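Local coordinates for protein with a SET domain within carboxy region (Cryptosporidium parvum, PDB 4LDG) that probably acts as a SET8-type histone H4 lysine methyltransferase, this chain being the carboxy-terminal part that carries the SET domain, at residues A[167-173]-A[202-208]; A[227-232]-A[255-260]; A[124-128]-A[160-164]. All blocks are in the same frame, centred on the assembly; numbering follows the deposited sequence.

Contact 1 (A[167-173]-A[202-208]); sequences YKGNLIT and KNYCIDA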
loop_
_atom_site.group_PDB
_atom_site.type_symbol
_atom_site.label_atom_id
_atom_site.label_comp_id
_atom_site.label_asym_id
_atom_site.label_seq_id
_atom_site.Cartn_x
_atom_site.Cartn_y
_atom_site.Cartn_z
ATOM N N TYR A 167 -4.220 -1.624 -0.861
ATOM C CA TYR A 167 -4.873 -1.840 -2.139
ATOM C C TYR A 167 -6.268 -1.227 -2.042
ATOM O O TYR A 167 -7.203 -1.857 -1.569
ATOM C CB TYR A 167 -4.945 -3.321 -2.479
ATOM C CG TYR A 167 -5.237 -3.590 -3.940
ATOM C CD1 TYR A 167 -4.196 -3.765 -4.838
ATOM C CD2 TYR A 167 -6.534 -3.647 -4.427
ATOM C CE1 TYR A 167 -4.431 -4.003 -6.179
ATOM C CE2 TYR A 167 -6.782 -3.883 -5.778
ATOM C CZ TYR A 167 -5.715 -4.061 -6.645
ATOM O OH TYR A 167 -5.899 -4.319 -7.968
ATOM N N LYS A 168 -6.385 0.021 -2.455
ATOM C CA LYS A 168 -7.642 0.764 -2.389
ATOM C C LYS A 168 -8.529 0.614 -3.605
ATOM O O LYS A 168 -8.046 0.484 -4.721
ATOM C CB LYS A 168 -7.332 2.242 -2.224
ATOM C CG LYS A 168 -6.743 2.571 -0.867
ATOM C CD LYS A 168 -6.226 3.986 -0.808
ATOM C CE LYS A 168 -6.112 4.391 0.636
ATOM N NZ LYS A 168 -5.166 5.529 0.793
ATOM N N GLY A 169 -9.836 0.701 -3.397
ATOM C CA GLY A 169 -10.784 0.615 -4.515
ATOM C C GLY A 169 -12.156 0.607 -3.915
ATOM O O GLY A 169 -12.266 0.882 -2.744
ATOM N N ASN A 170 -13.187 0.283 -4.702
ATOM C CA ASN A 170 -14.526 0.025 -4.171
ATOM C C ASN A 170 -14.649 -1.432 -3.767
ATOM O O ASN A 170 -14.432 -2.342 -4.578
ATOM C CB ASN A 170 -15.619 0.326 -5.210
ATOM C CG ASN A 170 -15.554 1.745 -5.735
ATOM O OD1 ASN A 170 -15.326 2.692 -4.978
ATOM N ND2 ASN A 170 -15.762 1.906 -7.045
ATOM N N LEU A 171 -15.045 -1.649 -2.526
ATOM C CA LEU A 171 -15.146 -2.974 -1.978
ATOM C C LEU A 171 -16.478 -3.525 -2.397
ATOM O O LEU A 171 -17.491 -2.866 -2.228
ATOM C CB LEU A 171 -15.052 -2.934 -0.456
ATOM C CG LEU A 171 -15.223 -4.302 0.215
ATOM C CD1 LEU A 171 -14.024 -5.202 -0.061
ATOM C CD2 LEU A 171 -15.466 -4.160 1.716
ATOM N N ILE A 172 -16.494 -4.736 -2.942
ATOM C CA ILE A 172 -17.740 -5.318 -3.390
ATOM C C ILE A 172 -17.963 -6.579 -2.613
ATOM O O ILE A 172 -17.094 -7.441 -2.563
ATOM C CB ILE A 172 -17.734 -5.581 -4.902
ATOM C CG1 ILE A 172 -17.814 -4.238 -5.643
ATOM C CG2 ILE A 172 -18.894 -6.490 -5.305
ATOM C CD1 ILE A 172 -17.236 -4.300 -7.036
ATOM N N THR A 173 -19.139 -6.677 -2.012
ATOM C CA THR A 173 -19.449 -7.769 -1.102
ATOM C C THR A 173 -20.370 -8.804 -1.753
ATOM O O THR A 173 -20.393 -9.945 -1.313
ATOM C CB THR A 173 -20.026 -7.221 0.236
ATOM O OG1 THR A 173 -21.139 -6.362 -0.010
ATOM C CG2 THR A 173 -18.972 -6.386 0.971
ATOM N N LYS A 202 -15.318 -15.013 4.146
ATOM C CA LYS A 202 -16.194 -14.371 3.157
ATOM C C LYS A 202 -15.412 -13.985 1.885
ATOM O O LYS A 202 -14.225 -13.695 1.950
ATOM C CB LYS A 202 -16.850 -13.143 3.792
ATOM C CG LYS A 202 -17.887 -12.431 2.941
ATOM C CD LYS A 202 -18.610 -11.346 3.741
ATOM C CE LYS A 202 -19.868 -10.838 3.034
ATOM N NZ LYS A 202 -19.662 -10.452 1.600
ATOM N N ASN A 203 -16.082 -14.010 0.737
ATOM C CA ASN A 203 -15.471 -13.637 -0.526
ATOM C C ASN A 203 -15.708 -12.181 -0.821
ATOM O O ASN A 203 -16.823 -11.689 -0.691
ATOM C CB ASN A 203 -16.042 -14.463 -1.675
ATOM C CG ASN A 203 -15.708 -15.937 -1.552
ATOM O OD1 ASN A 203 -14.589 -16.315 -1.180
ATOM N ND2 ASN A 203 -16.680 -16.775 -1.846
ATOM N N TYR A 204 -14.645 -11.484 -1.210
ATOM C CA TYR A 204 -14.741 -10.070 -1.519
ATOM C C TYR A 204 -14.077 -9.790 -2.860
ATOM O O TYR A 204 -13.348 -10.626 -3.413
ATOM C CB TYR A 204 -14.054 -9.225 -0.443
ATOM C CG TYR A 204 -14.649 -9.271 0.976
ATOM C CD1 TYR A 204 -15.593 -8.348 1.388
ATOM C CD2 TYR A 204 -14.209 -10.196 1.906
ATOM C CE1 TYR A 204 -16.112 -8.357 2.685
ATOM C CE2 TYR A 204 -14.712 -10.218 3.200
ATOM C CZ TYR A 204 -15.665 -9.298 3.592
ATOM O OH TYR A 204 -16.161 -9.328 4.887
ATOM N N CYS A 205 -14.354 -8.611 -3.387
ATOM C CA CYS A 205 -13.623 -8.116 -4.512
ATOM C C CYS A 205 -13.363 -6.627 -4.309
ATOM O O CYS A 205 -14.269 -5.896 -3.935
ATOM C CB CYS A 205 -14.399 -8.345 -5.803
ATOM S SG CYS A 205 -13.463 -7.794 -7.254
ATOM N N ILE A 206 -12.127 -6.188 -4.541
ATOM C CA ILE A 206 -11.846 -4.772 -4.581
ATOM C C ILE A 206 -11.672 -4.356 -6.020
ATOM O O ILE A 206 -10.745 -4.818 -6.705
ATOM C CB ILE A 206 -10.624 -4.384 -3.753
ATOM C CG1 ILE A 206 -10.943 -4.521 -2.257
ATOM C CG2 ILE A 206 -10.255 -2.930 -4.008
ATOM C CD1 ILE A 206 -9.726 -4.713 -1.374
ATOM N N ASP A 207 -12.582 -3.492 -6.476
ATOM C CA ASP A 207 -12.533 -2.940 -7.819
ATOM C C ASP A 207 -11.833 -1.587 -7.803
ATOM O O ASP A 207 -12.428 -0.606 -7.408
ATOM C CB ASP A 207 -13.945 -2.771 -8.410
ATOM C CG ASP A 207 -13.906 -2.296 -9.846
ATOM O OD1 ASP A 207 -12.784 -2.223 -10.378
ATOM O OD2 ASP A 207 -14.972 -1.970 -10.440
ATOM N N ALA A 208 -10.585 -1.544 -8.280
ATOM C CA ALA A 208 -9.827 -0.287 -8.416
ATOM C C ALA A 208 -9.740 0.222 -9.879
ATOM O O ALA A 208 -8.845 1.001 -10.226
ATOM C CB ALA A 208 -8.427 -0.479 -7.833
HETATM O O HOH W 1 -16.713 -0.642 -8.724
#

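Contact 2 (A[227-232]-A[255-260]); sequences NPNIIT and EELLFD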
loop_
_atom_site.group_PDB
_atom_site.type_symbol
_atom_site.label_atom_id
_atom_site.label_comp_id
_atom_site.label_asym_id
_atom_site.label_seq_id
_atom_site.Cartn_x
_atom_site.Cartn_y
_atom_site.Cartn_z
ATOM N N ASN A 227 9.758 -13.357 -9.168
ATOM C CA ASN A 227 10.519 -12.376 -8.386
ATOM C C ASN A 227 9.696 -11.357 -7.612
ATOM O O ASN A 227 10.071 -10.179 -7.545
ATOM C CB ASN A 227 11.468 -11.648 -9.327
ATOM C CG ASN A 227 12.451 -12.577 -9.962
ATOM O OD1 ASN A 227 13.216 -13.242 -9.255
ATOM N ND2 ASN A 227 12.437 -12.655 -11.299
ATOM N N PRO A 228 8.590 -11.793 -6.991
ATOM C CA PRO A 228 7.810 -10.789 -6.264
ATOM C C PRO A 228 8.576 -10.300 -5.069
ATOM O O PRO A 228 9.403 -11.053 -4.507
ATOM C CB PRO A 228 6.568 -11.547 -5.827
ATOM C CG PRO A 228 7.018 -12.958 -5.712
ATOM C CD PRO A 228 8.123 -13.161 -6.706
ATOM N N ASN A 229 8.328 -9.054 -4.686
ATOM C CA ASN A 229 8.962 -8.554 -3.471
ATOM C C ASN A 229 8.006 -8.023 -2.425
ATOM O O ASN A 229 8.463 -7.538 -1.403
ATOM C CB ASN A 229 10.035 -7.538 -3.797
ATOM C CG ASN A 229 9.522 -6.376 -4.597
ATOM O OD1 ASN A 229 8.327 -6.121 -4.685
ATOM N ND2 ASN A 229 10.455 -5.634 -5.173
ATOM N N ILE A 230 6.693 -8.137 -2.691
ATOM C CA ILE A 230 5.666 -7.833 -1.719
ATOM C C ILE A 230 4.615 -8.933 -1.700
ATOM O O ILE A 230 4.531 -9.720 -2.627
ATOM C CB ILE A 230 4.997 -6.504 -1.987
ATOM C CG1 ILE A 230 4.250 -6.520 -3.318
ATOM C CG2 ILE A 230 6.027 -5.390 -1.999
ATOM C CD1 ILE A 230 3.597 -5.185 -3.618
ATOM N N ILE A 231 3.874 -8.994 -0.600
ATOM C CA ILE A 231 2.764 -9.908 -0.401
ATOM C C ILE A 231 1.591 -9.150 0.227
ATOM O O ILE A 231 1.760 -8.057 0.736
ATOM C CB ILE A 231 3.122 -11.060 0.548
ATOM C CG1 ILE A 231 3.612 -10.543 1.898
ATOM C CG2 ILE A 231 4.185 -11.944 -0.073
ATOM C CD1 ILE A 231 3.786 -11.660 2.930
ATOM N N THR A 232 0.418 -9.757 0.234
ATOM C CA THR A 232 -0.758 -9.105 0.801
ATOM C C THR A 232 -1.119 -9.627 2.186
ATOM O O THR A 232 -0.741 -10.724 2.592
ATOM C CB THR A 232 -1.971 -9.249 -0.124
ATOM O OG1 THR A 232 -2.075 -10.606 -0.538
ATOM C CG2 THR A 232 -1.815 -8.360 -1.340
ATOM N N GLU A 255 14.124 0.298 -6.950
ATOM C CA GLU A 255 13.707 -1.039 -7.330
ATOM C C GLU A 255 12.185 -1.112 -7.528
ATOM O O GLU A 255 11.398 -0.502 -6.800
ATOM C CB GLU A 255 14.199 -2.001 -6.256
ATOM C CG GLU A 255 13.653 -3.409 -6.257
ATOM C CD GLU A 255 14.446 -4.296 -5.297
ATOM O OE1 GLU A 255 15.110 -3.779 -4.354
ATOM O OE2 GLU A 255 14.415 -5.525 -5.489
ATOM N N GLU A 256 11.778 -1.867 -8.535
ATOM C CA GLU A 256 10.372 -1.979 -8.896
ATOM C C GLU A 256 9.663 -2.795 -7.842
ATOM O O GLU A 256 10.232 -3.742 -7.349
ATOM C CB GLU A 256 10.204 -2.636 -10.269
ATOM C CG GLU A 256 8.735 -2.717 -10.718
ATOM C CD GLU A 256 8.500 -3.268 -12.130
ATOM O OE1 GLU A 256 9.470 -3.675 -12.799
ATOM O OE2 GLU A 256 7.328 -3.292 -12.574
ATOM N N LEU A 257 8.418 -2.436 -7.512
ATOM C CA LEU A 257 7.602 -3.286 -6.662
ATOM C C LEU A 257 6.938 -4.326 -7.548
ATOM O O LEU A 257 6.376 -4.008 -8.602
ATOM C CB LEU A 257 6.535 -2.494 -5.935
ATOM C CG LEU A 257 6.987 -1.291 -5.111
ATOM C CD1 LEU A 257 5.833 -0.763 -4.277
ATOM C CD2 LEU A 257 8.158 -1.654 -4.231
ATOM N N LEU A 258 7.002 -5.570 -7.104
ATOM C CA LEU A 258 6.413 -6.688 -7.833
ATOM C C LEU A 258 5.631 -7.601 -6.894
ATOM O O LEU A 258 6.029 -7.832 -5.772
ATOM C CB LEU A 258 7.494 -7.477 -8.582
ATOM C CG LEU A 258 8.214 -6.712 -9.707
ATOM C CD1 LEU A 258 9.459 -7.437 -10.225
ATOM C CD2 LEU A 258 7.238 -6.442 -10.847
ATOM N N PHE A 259 4.519 -8.113 -7.405
ATOM C CA PHE A 259 3.588 -8.894 -6.666
ATOM C C PHE A 259 3.155 -10.093 -7.509
ATOM O O PHE A 259 2.895 -9.959 -8.705
ATOM C CB PHE A 259 2.366 -8.021 -6.340
ATOM C CG PHE A 259 1.300 -8.746 -5.607
ATOM C CD1 PHE A 259 1.553 -9.290 -4.360
ATOM C CD2 PHE A 259 0.049 -8.912 -6.162
ATOM C CE1 PHE A 259 0.557 -10.007 -3.687
ATOM C CE2 PHE A 259 -0.944 -9.599 -5.490
ATOM C CZ PHE A 259 -0.698 -10.136 -4.243
ATOM N N ASP A 260 3.056 -11.257 -6.876
ATOM C CA ASP A 260 2.525 -12.440 -7.524
ATOM C C ASP A 260 1.023 -12.429 -7.365
ATOM O O ASP A 260 0.514 -12.766 -6.307
ATOM C CB ASP A 260 3.097 -13.700 -6.886
ATOM C CG ASP A 260 2.548 -14.973 -7.516
ATOM O OD1 ASP A 260 1.702 -14.871 -8.414
ATOM O OD2 ASP A 260 2.965 -16.079 -7.117
HETATM O O HOH W 2 3.588 -11.926 -3.870
#

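Contact 3 (A[124-128]-A[160-164]); sequences KKIIY and KDDFV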
loop_
_atom_site.group_PDB
_atom_site.type_symbol
_atom_site.label_atom_id
_atom_site.label_comp_id
_atom_site.label_asym_id
_atom_site.label_seq_id
_atom_site.Cartn_x
_atom_site.Cartn_y
_atom_site.Cartn_z
ATOM N N LYS A 124 3.058 -6.052 15.131
ATOM C CA LYS A 124 2.943 -5.703 13.712
ATOM C C LYS A 124 1.525 -5.306 13.329
ATOM O O LYS A 124 1.325 -4.343 12.564
ATOM C CB LYS A 124 3.369 -6.860 12.824
ATOM C CG LYS A 124 4.850 -7.172 12.841
ATOM C CD LYS A 124 5.067 -8.525 12.178
ATOM C CE LYS A 124 6.517 -8.680 11.763
ATOM N NZ LYS A 124 6.805 -10.113 11.549
ATOM N N LYS A 125 0.547 -6.064 13.837
ATOM C CA LYS A 125 -0.849 -5.733 13.620
ATOM C C LYS A 125 -1.174 -4.319 14.126
ATOM O O LYS A 125 -1.859 -3.557 13.456
ATOM C CB LYS A 125 -1.760 -6.742 14.320
ATOM C CG LYS A 125 -3.255 -6.476 14.112
ATOM C CD LYS A 125 -4.161 -7.368 14.952
ATOM C CE LYS A 125 -5.610 -7.199 14.501
ATOM N NZ LYS A 125 -6.629 -7.877 15.374
ATOM N N ILE A 126 -0.677 -3.965 15.298
ATOM C CA ILE A 126 -0.913 -2.633 15.828
ATOM C C ILE A 126 -0.377 -1.583 14.862
ATOM O O ILE A 126 -1.074 -0.635 14.515
ATOM C CB ILE A 126 -0.334 -2.498 17.256
ATOM C CG1 ILE A 126 -1.258 -3.267 18.223
ATOM C CG2 ILE A 126 -0.172 -1.039 17.669
ATOM C CD1 ILE A 126 -0.597 -3.735 19.495
ATOM N N ILE A 127 0.837 -1.772 14.394
ATOM C CA ILE A 127 1.443 -0.837 13.443
ATOM C C ILE A 127 0.702 -0.775 12.094
ATOM O O ILE A 127 0.456 0.311 11.565
ATOM C CB ILE A 127 2.936 -1.184 13.212
ATOM C CG1 ILE A 127 3.708 -1.095 14.542
ATOM C CG2 ILE A 127 3.571 -0.262 12.164
ATOM C CD1 ILE A 127 3.725 0.298 15.154
ATOM N N TYR A 128 0.328 -1.917 11.546
ATOM C CA TYR A 128 -0.400 -1.950 10.284
ATOM C C TYR A 128 -1.739 -1.227 10.364
ATOM O O TYR A 128 -2.070 -0.382 9.528
ATOM C CB TYR A 128 -0.611 -3.422 9.867
ATOM C CG TYR A 128 0.675 -4.155 9.491
ATOM C CD1 TYR A 128 1.767 -3.486 8.973
ATOM C CD2 TYR A 128 0.773 -5.522 9.638
ATOM C CE1 TYR A 128 2.900 -4.155 8.612
ATOM C CE2 TYR A 128 1.926 -6.204 9.299
ATOM C CZ TYR A 128 2.982 -5.515 8.760
ATOM O OH TYR A 128 4.155 -6.199 8.416
ATOM N N LYS A 160 12.106 -4.853 5.187
ATOM C CA LYS A 160 11.324 -6.055 5.337
ATOM C C LYS A 160 10.198 -5.871 6.354
ATOM O O LYS A 160 10.439 -5.378 7.470
ATOM C CB LYS A 160 12.237 -7.180 5.822
ATOM C CG LYS A 160 11.572 -8.539 6.005
ATOM C CD LYS A 160 12.594 -9.540 6.556
ATOM C CE LYS A 160 12.131 -10.978 6.386
ATOM N NZ LYS A 160 10.780 -11.172 6.986
ATOM N N ASP A 161 8.987 -6.277 5.959
ATOM C CA ASP A 161 7.783 -6.196 6.779
ATOM C C ASP A 161 7.139 -4.812 6.924
ATOM O O ASP A 161 6.064 -4.711 7.537
ATOM C CB ASP A 161 7.982 -6.836 8.171
ATOM C CG ASP A 161 7.999 -8.345 8.117
ATOM O OD1 ASP A 161 7.309 -8.919 7.250
ATOM O OD2 ASP A 161 8.711 -8.974 8.935
ATOM N N ASP A 162 7.761 -3.769 6.370
ATOM C CA ASP A 162 7.114 -2.464 6.339
ATOM C C ASP A 162 5.766 -2.600 5.660
ATOM O O ASP A 162 5.567 -3.486 4.793
ATOM C CB ASP A 162 7.920 -1.411 5.580
ATOM C CG ASP A 162 9.072 -0.827 6.394
ATOM O OD1 ASP A 162 9.282 -1.208 7.589
ATOM O OD2 ASP A 162 9.780 0.044 5.821
ATOM N N PHE A 163 4.836 -1.765 6.122
ATOM C CA PHE A 163 3.599 -1.445 5.407
ATOM C C PHE A 163 4.010 -0.771 4.113
ATOM O O PHE A 163 4.733 0.226 4.150
ATOM C CB PHE A 163 2.716 -0.510 6.238
ATOM C CG PHE A 163 1.342 -0.281 5.657
ATOM C CD1 PHE A 163 0.294 -1.126 5.977
ATOM C CD2 PHE A 163 1.098 0.796 4.805
ATOM C CE1 PHE A 163 -0.975 -0.931 5.431
ATOM C CE2 PHE A 163 -0.163 1.010 4.249
ATOM C CZ PHE A 163 -1.197 0.132 4.547
ATOM N N VAL A 164 3.549 -1.278 2.961
ATOM C CA VAL A 164 3.892 -0.609 1.689
ATOM C C VAL A 164 2.772 0.334 1.233
ATOM O O VAL A 164 2.934 1.566 1.211
ATOM C CB VAL A 164 4.315 -1.651 0.641
ATOM C CG1 VAL A 164 4.635 -1.013 -0.702
ATOM C CG2 VAL A 164 5.535 -2.413 1.147
HETATM O O HOH W 3 8.984 -10.842 10.733
HETATM O O HOH W 4 4.315 -9.059 8.114
#

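Contact 1 (A[167-173]-A[202-208])
Leu-171 lays its CD1 methyl between Tyr-204 and Ile-206, 3.8 Å from Tyr-204 CD1 and equally close to Ile-206 CG1. It gets there because its CG points opposite the backbone N (chi1 177°), which swings the branch over the neighbouring strand. Further along, Ile-206 CG2 rests on Gly-169 CA at 3.6 Å and meets the edge of the Tyr-167 ring, nearly in its plane, at CD2. The backbones fix this spacing: Asn-170 and Asp-207 exchange two hydrogen bonds, Asn-170 N to Asp-207 O and Asp-207 N to Asn-170 O, both 2.9 Å, and Ile-172 and Cys-205 exchange two more. Strand 170-172 thereby becomes an outer strand of the three-stranded antiparallel sheet 170-172, 202-207, 194-199 of the SET domain. Leu-171 and Ile-206 share one face of the sheet; the other carries Asn-170, Ile-172, Cys-205 and Asp-207, and there Ile-172 CD1 lies alongside Asp-207 CB at 3.9 Å. A water joins this row by donating to Asp-207 OD2 (2.8 Å) and accepting from Asn-170 ND2. In the next shell, Tyr-185 also bonds Asp-207 OD2, and helix 175-187 packs on Ile-172 and Asp-207 through Leu-181, while Pro-241 of strand 240-247 touches both Leu-171 and Tyr-204.

Contact 2 (A[227-232]-A[255-260])
In the pseudoknot of the SET domain, Asn-229 of residues 227-232 grips the backbone of residues 255-260, making three of the four direct hydrogen bonds across the contact. Asn-229 sits with CG between its own backbone N and carbonyl carbon (chi1 57°), a rotamer that turns the amide onto the backbone of residues 256-258. Its ND2 donates to Glu-256 O at 2.9 Å, with the donor in the carbonyl plane and the acceptor close to the amide plane. Its OD1 receives Leu-258 N at 2.8 Å; this bond is almost perfectly straight at the hydrogen (179°), although the donor stands above the plane of the side-chain carbonyl. The amide thus pairs with the main chain much as a strand's peptide would, and the two bonds fix its rotation.

The main chain adds to the grip on Leu-258. Its O accepts from Asn-229 N (2.8 Å) and from Ile-230 N (3.2 Å), so two successive amides converge on one carbonyl. Beyond this point the chains separate, and a water spans them, donating to Ile-230 O at 2.7 Å and accepting from Asp-260 N at 3.1 Å. The Phe-259 ring turns its edge to Ile-230 O, with CD1 3.5 Å away, and Thr-232 CG2 touches its CZ at 3.6 Å. Phe-245 and Tyr-261 pack on the same ring edge-to-face. Residues 258-259 also pair in parallel with strand 222-223, and the passage of residues 255-260 beside that Asn-222/His-223 strand and the Pro-228/Asn-229 segment after it fits the pseudoknot characteristic of SET domains.

Contact 3 (A[124-128]-A[160-164])
Tyr-128 OH donates to Asp-161 O at 2.6 Å, a short bond from helix 121-134 to the turn before strand 163-166. The hydroxyl lies in the carbonyl plane and meets a lone pair of the oxygen, with a C=O...O angle of 140°. Because the acceptor also lies near the plane of the phenol ring, the bond runs on from the ring's edge. Tyr-128 OH in turn accepts a hydrogen bond from a water at 2.9 Å, and that water also donates to Asp-161 OD1 at 3.1 Å. The phenol is therefore tied to Asp-161 twice, once through the main chain and once through the carboxylate.

The backbone of Asp-161 takes a left-handed conformation (phi 76°), and its side chain is directed back to the helix. There Lys-124, extended beyond CG, brings NZ to Asp-161 OD2 in a long, weak salt bridge of 3.4 Å. Lys-160 NZ forms a second, long salt bridge to the same Asp-161 OD2 (3.6 Å), making a three-residue network in which the two lysine NZ atoms are 6.1 Å apart.

Next to these polar groups, on the side of Phe-163, the contact turns apolar. Tyr-128 CD1 reaches the edge of the Phe-163 ring at CD1, 4.1 Å away and near the plane of that ring, so the two rings do not stack face to face. The contact thus packs helix 121-134 against strand 163-166, an outermost strand of the antiparallel sheet 163-166, 240-247, 230-237. Phe-244 of the middle strand meets both rings, and Cys-131 and Ile-132 of the helix also touch Phe-163. The two lysines probably favour an ionised Asp-161, while the buried Tyr-128 hydroxyl is satisfied both as donor and as acceptor.

How the contacts relate
From the N terminus, helix 121-134 comes first, and contact 3 closes the loop that returns to it at residues 160-164. Strand 163-166 then runs on into contact 1, where residues 167-173 and 202-208 enclose helix 175-187 and strand 194-199. Contact 2 follows, shutting the loop that holds most of the hairpin of strands 230-237 and 240-247. The three loops lie in series and neither nest nor cross. Contacts 2 and 3 reach the same sheet and touch through Leu-257 CD1 and Val-164 CG1, whereas contact 1, its centre about 20 Å from that of contact 2, lies in a second sheet, to which the chain passes directly from strand 163-166.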